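Local coordinates for protein 4-hydroxybutyrate coenzyme A transferase (Shewanella oneidensis, PDB 2OAS) that binds coenzyme A and probably transfers it between carboxylic acids, with 4-hydroxybutyrate and acetate as likely partners, at residues F235-L240 against L266-L271; P152-T157 against A176-H181; K259-F264 against I282-E287; H25-T30 against Q52-G57. All coordinates share one frame; numbering follows the deposited sequence.

Interaction 1: residues F235-L240 against L266-L271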
# COMPACT_ATOMS: atom_id res chain seq x y z
N PHE A 235 22.23 0.55 3.45
CA PHE A 235 23.11 1.55 2.85
C PHE A 235 24.45 0.93 2.50
O PHE A 235 24.80 -0.13 3.01
CB PHE A 235 23.28 2.75 3.78
CG PHE A 235 24.16 2.49 4.98
CD1 PHE A 235 25.53 2.73 4.92
CD2 PHE A 235 23.60 2.05 6.17
CE1 PHE A 235 26.33 2.55 6.04
CE2 PHE A 235 24.40 1.85 7.30
CZ PHE A 235 25.76 2.11 7.23
N SER A 236 25.18 1.56 1.59
CA SER A 236 26.48 1.04 1.20
C SER A 236 27.52 2.13 1.22
O SER A 236 27.31 3.19 1.82
CB SER A 236 26.44 0.43 -0.20
OG SER A 236 27.72 -0.10 -0.55
N ASP A 237 28.63 1.86 0.56
CA ASP A 237 29.76 2.78 0.49
C ASP A 237 29.36 4.16 0.02
O ASP A 237 29.97 5.15 0.42
CB ASP A 237 30.82 2.19 -0.43
CG ASP A 237 31.43 0.91 0.13
OD1 ASP A 237 32.46 1.01 0.84
OD2 ASP A 237 30.87 -0.17 -0.13
N GLY A 238 28.33 4.23 -0.81
CA GLY A 238 27.88 5.52 -1.31
C GLY A 238 27.61 6.49 -0.18
O GLY A 238 28.03 7.65 -0.21
N ILE A 239 26.92 6.01 0.84
CA ILE A 239 26.58 6.87 1.96
C ILE A 239 27.82 7.24 2.76
O ILE A 239 28.03 8.40 3.11
CB ILE A 239 25.58 6.18 2.87
CG1 ILE A 239 24.40 5.69 2.03
CG2 ILE A 239 25.12 7.13 3.94
CD1 ILE A 239 23.70 6.80 1.29
N LEU A 240 28.63 6.23 3.04
CA LEU A 240 29.85 6.42 3.80
C LEU A 240 30.66 7.62 3.29
O LEU A 240 31.19 8.40 4.08
CB LEU A 240 30.69 5.13 3.74
CG LEU A 240 32.06 5.09 4.40
CD1 LEU A 240 31.95 5.34 5.89
CD2 LEU A 240 32.69 3.74 4.12
N LEU A 266 25.61 -3.42 3.39
CA LEU A 266 26.28 -4.27 2.41
C LEU A 266 27.27 -3.43 1.61
O LEU A 266 26.89 -2.41 1.04
CB LEU A 266 25.24 -4.87 1.46
CG LEU A 266 25.72 -6.10 0.71
CD1 LEU A 266 25.67 -7.26 1.68
CD2 LEU A 266 24.85 -6.39 -0.51
N GLY A 267 28.54 -3.85 1.57
CA GLY A 267 29.54 -3.09 0.84
C GLY A 267 30.95 -3.55 1.12
O GLY A 267 31.16 -4.70 1.50
N SER A 268 31.93 -2.67 0.94
CA SER A 268 33.32 -3.06 1.17
C SER A 268 33.71 -3.19 2.64
O SER A 268 32.92 -2.89 3.53
CB SER A 268 34.25 -2.06 0.49
OG SER A 268 34.24 -0.84 1.19
N GLN A 269 34.94 -3.62 2.89
CA GLN A 269 35.42 -3.79 4.26
C GLN A 269 35.50 -2.47 5.00
O GLN A 269 35.42 -2.43 6.22
CB GLN A 269 36.78 -4.48 4.27
CG GLN A 269 37.33 -4.78 5.68
CD GLN A 269 36.36 -5.59 6.53
OE1 GLN A 269 35.83 -6.61 6.10
NE2 GLN A 269 36.15 -5.14 7.77
N LYS A 270 35.65 -1.37 4.25
CA LYS A 270 35.73 -0.04 4.85
C LYS A 270 34.38 0.28 5.50
O LYS A 270 34.31 0.88 6.57
CB LYS A 270 36.01 1.01 3.77
CG LYS A 270 37.33 1.75 3.91
CD LYS A 270 37.12 3.28 3.82
CE LYS A 270 36.50 3.69 2.48
NZ LYS A 270 36.01 5.11 2.49
N LEU A 271 33.31 -0.14 4.85
CA LEU A 271 31.98 0.11 5.38
C LEU A 271 31.78 -0.69 6.65
O LEU A 271 31.37 -0.14 7.68
CB LEU A 271 30.90 -0.30 4.36
CG LEU A 271 29.45 0.06 4.71
CD1 LEU A 271 29.32 1.57 4.74
CD2 LEU A 271 28.49 -0.52 3.67

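Interaction 2: residues P152-T157 against A176-H181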
# COMPACT_ATOMS: atom_id res chain seq x y z
N PRO A 152 34.70 -13.50 14.05
CA PRO A 152 35.43 -12.32 14.50
C PRO A 152 35.39 -11.18 13.48
O PRO A 152 35.72 -10.05 13.79
CB PRO A 152 36.85 -12.84 14.70
CG PRO A 152 36.63 -14.22 15.17
CD PRO A 152 35.52 -14.71 14.24
N GLN A 153 34.99 -11.50 12.25
CA GLN A 153 34.91 -10.50 11.19
C GLN A 153 33.58 -9.77 11.25
O GLN A 153 33.45 -8.66 10.74
CB GLN A 153 35.10 -11.17 9.82
CG GLN A 153 36.38 -11.96 9.69
CD GLN A 153 37.62 -11.12 10.00
OE1 GLN A 153 38.59 -11.62 10.61
NE2 GLN A 153 37.60 -9.84 9.58
N MSE A 154 32.58 -10.38 11.87
CA MSE A 154 31.29 -9.73 11.96
C MSE A 154 31.40 -8.51 12.86
O MSE A 154 31.78 -8.61 14.03
CB MSE A 154 30.22 -10.68 12.51
CG MSE A 154 28.80 -10.14 12.45
SE MSE A 154 28.21 -9.68 10.65
CE MSE A 154 27.31 -11.31 10.13
N PRO A 155 31.11 -7.32 12.31
CA PRO A 155 31.19 -6.11 13.13
C PRO A 155 30.11 -6.09 14.22
O PRO A 155 29.02 -6.64 14.04
CB PRO A 155 31.04 -4.98 12.10
CG PRO A 155 30.27 -5.62 10.97
CD PRO A 155 30.85 -6.99 10.89
N ARG A 156 30.44 -5.49 15.36
CA ARG A 156 29.54 -5.38 16.52
C ARG A 156 28.66 -4.15 16.34
O ARG A 156 28.90 -3.12 16.97
CB ARG A 156 30.38 -5.23 17.79
CG ARG A 156 29.62 -5.18 19.10
CD ARG A 156 30.62 -5.22 20.23
NE ARG A 156 30.03 -5.44 21.54
CZ ARG A 156 29.76 -4.47 22.41
NH1 ARG A 156 30.02 -3.20 22.10
NH2 ARG A 156 29.24 -4.78 23.60
N THR A 157 27.65 -4.26 15.50
CA THR A 157 26.75 -3.15 15.21
C THR A 157 25.90 -2.69 16.39
O THR A 157 25.54 -3.49 17.25
CB THR A 157 25.77 -3.50 14.04
OG1 THR A 157 24.96 -4.62 14.41
CG2 THR A 157 26.55 -3.84 12.77
N ALA A 176 35.65 -15.79 8.91
CA ALA A 176 35.32 -15.99 7.51
C ALA A 176 35.13 -14.63 6.88
O ALA A 176 34.97 -13.63 7.57
CB ALA A 176 34.06 -16.82 7.39
N SER A 177 35.13 -14.61 5.55
CA SER A 177 34.96 -13.37 4.81
C SER A 177 33.49 -13.00 4.66
O SER A 177 32.64 -13.88 4.49
CB SER A 177 35.58 -13.50 3.42
OG SER A 177 34.92 -14.51 2.68
N LEU A 178 33.20 -11.71 4.73
CA LEU A 178 31.84 -11.23 4.54
C LEU A 178 31.74 -10.80 3.10
O LEU A 178 32.66 -10.19 2.56
CB LEU A 178 31.54 -10.04 5.44
CG LEU A 178 31.43 -10.30 6.94
CD1 LEU A 178 31.22 -8.98 7.66
CD2 LEU A 178 30.30 -11.26 7.22
N PRO A 179 30.62 -11.12 2.44
CA PRO A 179 30.45 -10.73 1.04
C PRO A 179 30.54 -9.22 0.86
O PRO A 179 29.69 -8.48 1.33
CB PRO A 179 29.07 -11.29 0.69
CG PRO A 179 28.36 -11.28 2.01
CD PRO A 179 29.41 -11.79 2.95
N ILE A 180 31.58 -8.76 0.18
CA ILE A 180 31.77 -7.33 -0.04
C ILE A 180 30.75 -6.78 -1.02
O ILE A 180 30.40 -5.60 -0.98
CB ILE A 180 33.18 -7.02 -0.57
CG1 ILE A 180 33.42 -7.80 -1.87
CG2 ILE A 180 34.23 -7.37 0.48
CD1 ILE A 180 34.72 -7.46 -2.54
N HIS A 181 30.26 -7.64 -1.91
CA HIS A 181 29.27 -7.20 -2.89
C HIS A 181 29.69 -5.90 -3.57
O HIS A 181 29.45 -4.80 -3.05
CB HIS A 181 27.91 -6.99 -2.21
CG HIS A 181 26.83 -6.56 -3.14
ND1 HIS A 181 26.14 -7.44 -3.95
CD2 HIS A 181 26.33 -5.33 -3.42
CE1 HIS A 181 25.27 -6.77 -4.69
NE2 HIS A 181 25.37 -5.49 -4.39

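Interaction 3: residues K259-F264 against I282-E287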
# COMPACT_ATOMS: atom_id res chain seq x y z
N LYS A 259 21.96 10.23 14.29
CA LYS A 259 22.39 8.86 13.97
C LYS A 259 21.83 8.31 12.66
O LYS A 259 20.73 8.68 12.23
CB LYS A 259 22.00 7.92 15.11
CG LYS A 259 22.35 8.45 16.50
CD LYS A 259 22.29 7.34 17.55
CE LYS A 259 22.52 7.90 18.94
NZ LYS A 259 21.34 8.76 19.33
N LEU A 260 22.58 7.41 12.02
CA LEU A 260 22.12 6.78 10.79
C LEU A 260 21.30 5.57 11.23
O LEU A 260 21.67 4.90 12.19
CB LEU A 260 23.30 6.29 9.96
CG LEU A 260 24.34 7.33 9.57
CD1 LEU A 260 25.45 6.67 8.78
CD2 LEU A 260 23.66 8.40 8.75
N VAL A 261 20.20 5.30 10.54
CA VAL A 261 19.36 4.15 10.87
C VAL A 261 19.13 3.27 9.62
O VAL A 261 18.94 3.79 8.53
CB VAL A 261 17.98 4.64 11.45
CG1 VAL A 261 17.12 3.45 11.87
CG2 VAL A 261 18.23 5.54 12.67
N THR A 262 19.18 1.95 9.80
CA THR A 262 18.94 0.99 8.72
C THR A 262 18.62 -0.38 9.30
O THR A 262 18.79 -0.61 10.50
CB THR A 262 20.16 0.73 7.80
OG1 THR A 262 21.33 0.54 8.60
CG2 THR A 262 20.34 1.86 6.84
N GLY A 263 18.19 -1.27 8.41
CA GLY A 263 17.88 -2.62 8.81
C GLY A 263 19.10 -3.49 8.59
O GLY A 263 19.27 -4.51 9.25
N PHE A 264 19.93 -3.09 7.63
CA PHE A 264 21.17 -3.81 7.30
C PHE A 264 22.13 -3.01 6.42
O PHE A 264 21.82 -1.91 5.97
CB PHE A 264 20.86 -5.16 6.65
CG PHE A 264 19.77 -5.11 5.64
CD1 PHE A 264 18.44 -5.20 6.03
CD2 PHE A 264 20.07 -4.95 4.30
CE1 PHE A 264 17.42 -5.13 5.09
CE2 PHE A 264 19.06 -4.88 3.34
CZ PHE A 264 17.72 -4.96 3.73
N ILE A 282 22.95 3.03 13.74
CA ILE A 282 22.00 2.15 14.40
C ILE A 282 21.26 1.21 13.45
O ILE A 282 20.51 1.64 12.56
CB ILE A 282 20.97 2.96 15.18
CG1 ILE A 282 21.68 3.80 16.25
CG2 ILE A 282 19.92 2.03 15.81
CD1 ILE A 282 22.49 2.98 17.24
N PHE A 283 21.49 -0.08 13.64
CA PHE A 283 20.85 -1.12 12.87
C PHE A 283 19.62 -1.47 13.67
O PHE A 283 19.69 -2.07 14.74
CB PHE A 283 21.76 -2.35 12.74
CG PHE A 283 22.88 -2.17 11.76
CD1 PHE A 283 23.95 -1.33 12.05
CD2 PHE A 283 22.84 -2.81 10.52
CE1 PHE A 283 24.95 -1.13 11.12
CE2 PHE A 283 23.84 -2.61 9.58
CZ PHE A 283 24.91 -1.77 9.88
N MSE A 284 18.48 -1.11 13.11
CA MSE A 284 17.20 -1.33 13.76
C MSE A 284 16.41 -2.43 13.07
O MSE A 284 16.64 -2.72 11.90
CB MSE A 284 16.43 -0.03 13.69
CG MSE A 284 15.21 0.08 14.55
SE MSE A 284 14.58 1.88 14.32
CE MSE A 284 15.75 2.71 15.61
N ASP A 285 15.47 -3.01 13.82
CA ASP A 285 14.59 -4.07 13.34
C ASP A 285 13.67 -3.57 12.24
O ASP A 285 13.00 -2.55 12.41
CB ASP A 285 13.75 -4.59 14.53
CG ASP A 285 12.62 -5.51 14.11
OD1 ASP A 285 12.64 -6.03 12.97
OD2 ASP A 285 11.71 -5.73 14.94
N ILE A 286 13.63 -4.27 11.11
CA ILE A 286 12.80 -3.86 9.98
C ILE A 286 11.35 -3.58 10.35
O ILE A 286 10.67 -2.81 9.67
CB ILE A 286 12.78 -4.92 8.87
CG1 ILE A 286 12.48 -6.28 9.50
CG2 ILE A 286 14.09 -4.92 8.12
CD1 ILE A 286 12.23 -7.34 8.49
N GLU A 287 10.85 -4.21 11.41
CA GLU A 287 9.47 -3.98 11.81
C GLU A 287 9.28 -2.51 12.18
O GLU A 287 8.16 -2.01 12.15
CB GLU A 287 9.09 -4.87 12.98
CG GLU A 287 7.64 -4.70 13.41
CD GLU A 287 7.20 -5.75 14.41
OE1 GLU A 287 6.09 -5.61 14.96
OE2 GLU A 287 7.96 -6.71 14.64

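Interaction 4: residues H25-T30 against Q52-G57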
# COMPACT_ATOMS: atom_id res chain seq x y z
N HIS A 25 20.01 -16.21 8.55
CA HIS A 25 20.39 -14.80 8.59
C HIS A 25 20.46 -14.44 7.11
O HIS A 25 20.95 -15.24 6.31
CB HIS A 25 21.78 -14.70 9.21
CG HIS A 25 21.96 -13.51 10.10
ND1 HIS A 25 22.99 -13.44 11.03
CD2 HIS A 25 21.28 -12.35 10.21
CE1 HIS A 25 22.92 -12.29 11.67
NE2 HIS A 25 21.89 -11.61 11.20
N SER A 26 19.98 -13.27 6.73
CA SER A 26 19.99 -12.88 5.33
C SER A 26 20.97 -11.78 4.94
O SER A 26 21.67 -11.23 5.78
CB SER A 26 18.58 -12.49 4.92
OG SER A 26 17.73 -13.62 5.06
N MSE A 27 21.04 -11.49 3.65
CA MSE A 27 21.94 -10.45 3.17
C MSE A 27 23.41 -10.74 3.41
O MSE A 27 23.87 -11.87 3.22
CB MSE A 27 21.56 -9.13 3.82
CG MSE A 27 20.25 -8.58 3.28
SE MSE A 27 20.46 -7.65 1.56
CE MSE A 27 21.07 -9.10 0.42
N GLY A 28 24.15 -9.72 3.81
CA GLY A 28 25.57 -9.88 4.06
C GLY A 28 25.89 -10.79 5.22
O GLY A 28 27.04 -11.19 5.39
N ALA A 29 24.88 -11.13 6.02
CA ALA A 29 25.10 -11.99 7.18
C ALA A 29 24.84 -13.47 6.93
O ALA A 29 25.05 -14.29 7.83
CB ALA A 29 24.24 -11.51 8.36
N THR A 30 24.39 -13.81 5.73
CA THR A 30 24.12 -15.20 5.37
C THR A 30 25.25 -16.08 5.91
O THR A 30 26.40 -15.90 5.59
CB THR A 30 24.00 -15.35 3.83
OG1 THR A 30 22.91 -14.57 3.37
CG2 THR A 30 23.77 -16.80 3.44
N GLN A 52 13.68 -17.55 4.11
CA GLN A 52 14.77 -16.60 3.91
C GLN A 52 14.36 -15.33 3.17
O GLN A 52 13.22 -15.16 2.73
CB GLN A 52 15.88 -17.28 3.08
CG GLN A 52 15.56 -17.33 1.58
CD GLN A 52 16.32 -18.41 0.81
OE1 GLN A 52 16.09 -19.61 1.02
NE2 GLN A 52 17.23 -18.00 -0.07
N LEU A 53 15.33 -14.44 3.04
CA LEU A 53 15.15 -13.19 2.32
C LEU A 53 16.26 -13.28 1.27
O LEU A 53 16.64 -14.38 0.88
CB LEU A 53 15.37 -12.00 3.26
CG LEU A 53 14.18 -11.37 4.00
CD1 LEU A 53 13.16 -12.40 4.44
CD2 LEU A 53 14.70 -10.61 5.20
N HIS A 54 16.78 -12.14 0.84
CA HIS A 54 17.84 -12.14 -0.14
C HIS A 54 19.07 -12.77 0.54
O HIS A 54 19.47 -12.36 1.64
CB HIS A 54 18.13 -10.69 -0.58
CG HIS A 54 19.10 -10.59 -1.72
ND1 HIS A 54 20.44 -10.87 -1.58
CD2 HIS A 54 18.92 -10.28 -3.02
CE1 HIS A 54 21.04 -10.75 -2.75
NE2 HIS A 54 20.14 -10.40 -3.64
N THR A 55 19.67 -13.77 -0.10
CA THR A 55 20.83 -14.43 0.49
C THR A 55 22.08 -14.21 -0.36
O THR A 55 22.00 -13.91 -1.54
CB THR A 55 20.58 -15.94 0.65
OG1 THR A 55 21.71 -16.52 1.31
CG2 THR A 55 20.41 -16.61 -0.71
N GLU A 56 23.25 -14.37 0.26
CA GLU A 56 24.51 -14.17 -0.46
C GLU A 56 25.46 -15.34 -0.24
O GLU A 56 25.68 -15.76 0.89
CB GLU A 56 25.18 -12.89 0.02
CG GLU A 56 24.36 -11.62 -0.18
CD GLU A 56 24.75 -10.84 -1.43
OE1 GLU A 56 24.04 -9.87 -1.77
OE2 GLU A 56 25.77 -11.20 -2.06
N GLY A 57 26.03 -15.86 -1.33
CA GLY A 57 26.96 -16.97 -1.22
C GLY A 57 26.40 -18.29 -0.72
O GLY A 57 27.12 -19.09 -0.15

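Interaction 1: residues F235-L240 against L266-L271
The tight part of this contact is polar at one end and apolar at the other. Asp237 grips Ser268 with both carboxylate oxygens. Ser268 OG donates to Asp237 OD1 at 2.6 Å, and Ser268 N donates to Asp237 OD2 at 2.9 Å. Each oxygen uses its syn lone pair, so the pair of bonds fixes the rotation of the carboxylate. Beside it, Ser236 OG lies anti to its own backbone N and donates in the carbonyl plane to Leu266 O, 2.9 Å away. Leu271 fills the apolar end with its forked tip. Its CD1 meets Phe235 CE1 obliquely at 3.4 Å, and its CD2 lies 3.5 Å from Ser236 CA. Leu240 CB approaches Leu271 CD1 at 3.9 Å.

The loose side is Lys270, which is exposed. Its bent chain crosses Leu240, with NZ 3.9 Å from Leu240 CD2. The ammonium does not touch Asp237 and forms a long, weak ion pair with Glu244.

The contact joins the start of helix 237-244 to the start of helix 269-275. Phe235 and Leu240 also reach Val275 and Tyr274 of the second helix, and Phe235 packs on Thr262 of strand 260-262.

Interaction 2: residues P152-T157 against A176-H181
Ala176 opens the second segment and meets the first through its backbone. Its carbonyl oxygen faces the aliphatic part of Gln153. Gln153 CG is 3.0 Å from Ala176 O, and Gln153 CB is 3.3 Å from the same oxygen. The Gln153 side chain leaves with CG anti to its carbonyl carbon (chi1 -56°) and bends again at chi2. This brings its methylenes, and not its amide, against Ala176. Outside the two segments, Asn151 OD1 accepts from both Gln153 N and Ala176 N, so one side chain ties the two backbones together.

Leu178 makes the largest share of the contact. Its CG is anti to the carbonyl carbon, and its two methyls go to different partners. Leu178 CD1 reaches Pro155 tip to tip, 3.8 Å from Pro155 CD. The same methyl, Leu178 CD1, also lies 3.8 Å from Gln153 O. Leu178 CD2 is 4.2 Å from CE of Met154, which is a selenomethionine. The Met154 chain bends at chi2 and chi3 and crosses Leu178 at about a right angle. Tyr272 of helix 269-275 and Gln117 of strand 113-118 also touch Leu178.

Beyond Leu178 the segment leaves the first one, and Pro179 O accepts from Tyr272 OH.

No hydrogen bond crosses between the two loops. They are held by a buried leucine seated among a selenomethionine, a proline ring and backbone. The shared Asn151 adds a polar tie, so the fit rests on shape more than on direct polar pairing.

Interaction 3: residues K259-F264 against I282-E287
Two neighbouring parallel strands meet here, with Val261 beside Ile282 and Thr262 beside Phe283. Three backbone bonds join them. Ile282 N donates to Leu260 O at 2.7 Å, nearly along the C=O axis. Thr262 N donates to Ile282 O at 3.1 Å, and Met284 N to Thr262 O at 2.7 Å.

Phe283 shares one sheet face with Thr262. Phe283 CB lies 4.1 Å from Thr262 O. CG is anti to the carbonyl carbon (chi1 -76°), which turns the ring toward the end of the other segment. Phe283 CD2 then comes 3.8 Å from Phe264 CA, and farther out Phe283 CE2 is 3.6 Å from Phe264 C. Gly263 O sits at the ring edge, near its plane. Thr262 OG1 stands 4.1 Å above one face of the Phe283 ring, offset toward the rim. This hydroxyl is buried and has no hydrogen-bonding partner in the model.

Val261 and Ile282 share the other face. There Val261 CG1 packs on SE of Met284, a selenomethionine, at 3.9 Å, the two chains crossing obliquely. Past the strand, Asp285 caps the next helix by accepting from Glu287 N above its carboxylate plane. Arg105 forms salt bridges with both Asp285 and Glu287.

Strand 260-262, helix 269-275 and strand 281-283 form a beta-alpha-beta crossover between adjacent parallel strands. Just past its first strand lies the coenzyme A site: Phe264 touches coenzyme A and lies close to Glu233, the residue seen covalently linked to CoA.

Interaction 4: residues H25-T30 against Q52-G57
Met27 N donates to His54 O at 2.7 Å, nearly along the C=O axis and close to straight (162°). Thr30 OG1 is the second anchor and is gripped by three bonds. It donates to Met27 O at 2.9 Å. It accepts from Glu56 N at 3.1 Å and from Thr55 OG1, also 3.1 Å from Thr30 OG1. Thr30 N donates to Met27 O as well, so that carbonyl has two donors. A longer, more bent bond runs from Leu53 N to Ser26 OG at 3.2 Å (138°). Ser26 OG also bonds to Thr24 O.

Two overlapping turns, type II' from Ser26 to Ala29 and type I from Met27 to Thr30, shape this loop. The packing lies around them. Glu56 CG rests 3.4 Å from Met27 O. Thr30 and Thr55 cross at about a right angle. The Met27 chain, a selenomethionine, bends at chi2 and chi3, so SE lies oblique to the His54 ring, 5.1 Å from its centroid. The side chain of Met27 is about 6 Å from bound coenzyme A.

The two loops follow adjacent parallel strands, 21-24 and 48-52, of the large sheet. The first leads into helix 32-41. On the other flank, in strand 113-118, His25 makes a backbone hydrogen bond with Ile115, and its ND1 bonds to Gln117 N.

From the N terminus, interaction 4 comes first and closes a loop holding helix 32-41 and strand 48-52. Interaction 2 follows in series and closes the stretch with strands 158-159, 162-164 and 170-173. Interactions 1 and 3 come last and cross, since their segments alternate along the chain. Interaction 1 spans strand 260-262, and interaction 3 spans helix 269-275. Packing contacts join the four. Met154 touches Ala29, and Leu178 touches Gly28. Leu266 packs on His181 and Gly28. Thr157 meets Phe283, and Phe264 meets Met27. The contacts thus tie the large parallel sheet to the small sheet of strands 158-159, 281-283 and 260-262, with interactions 3 and 4 nearest to coenzyme A.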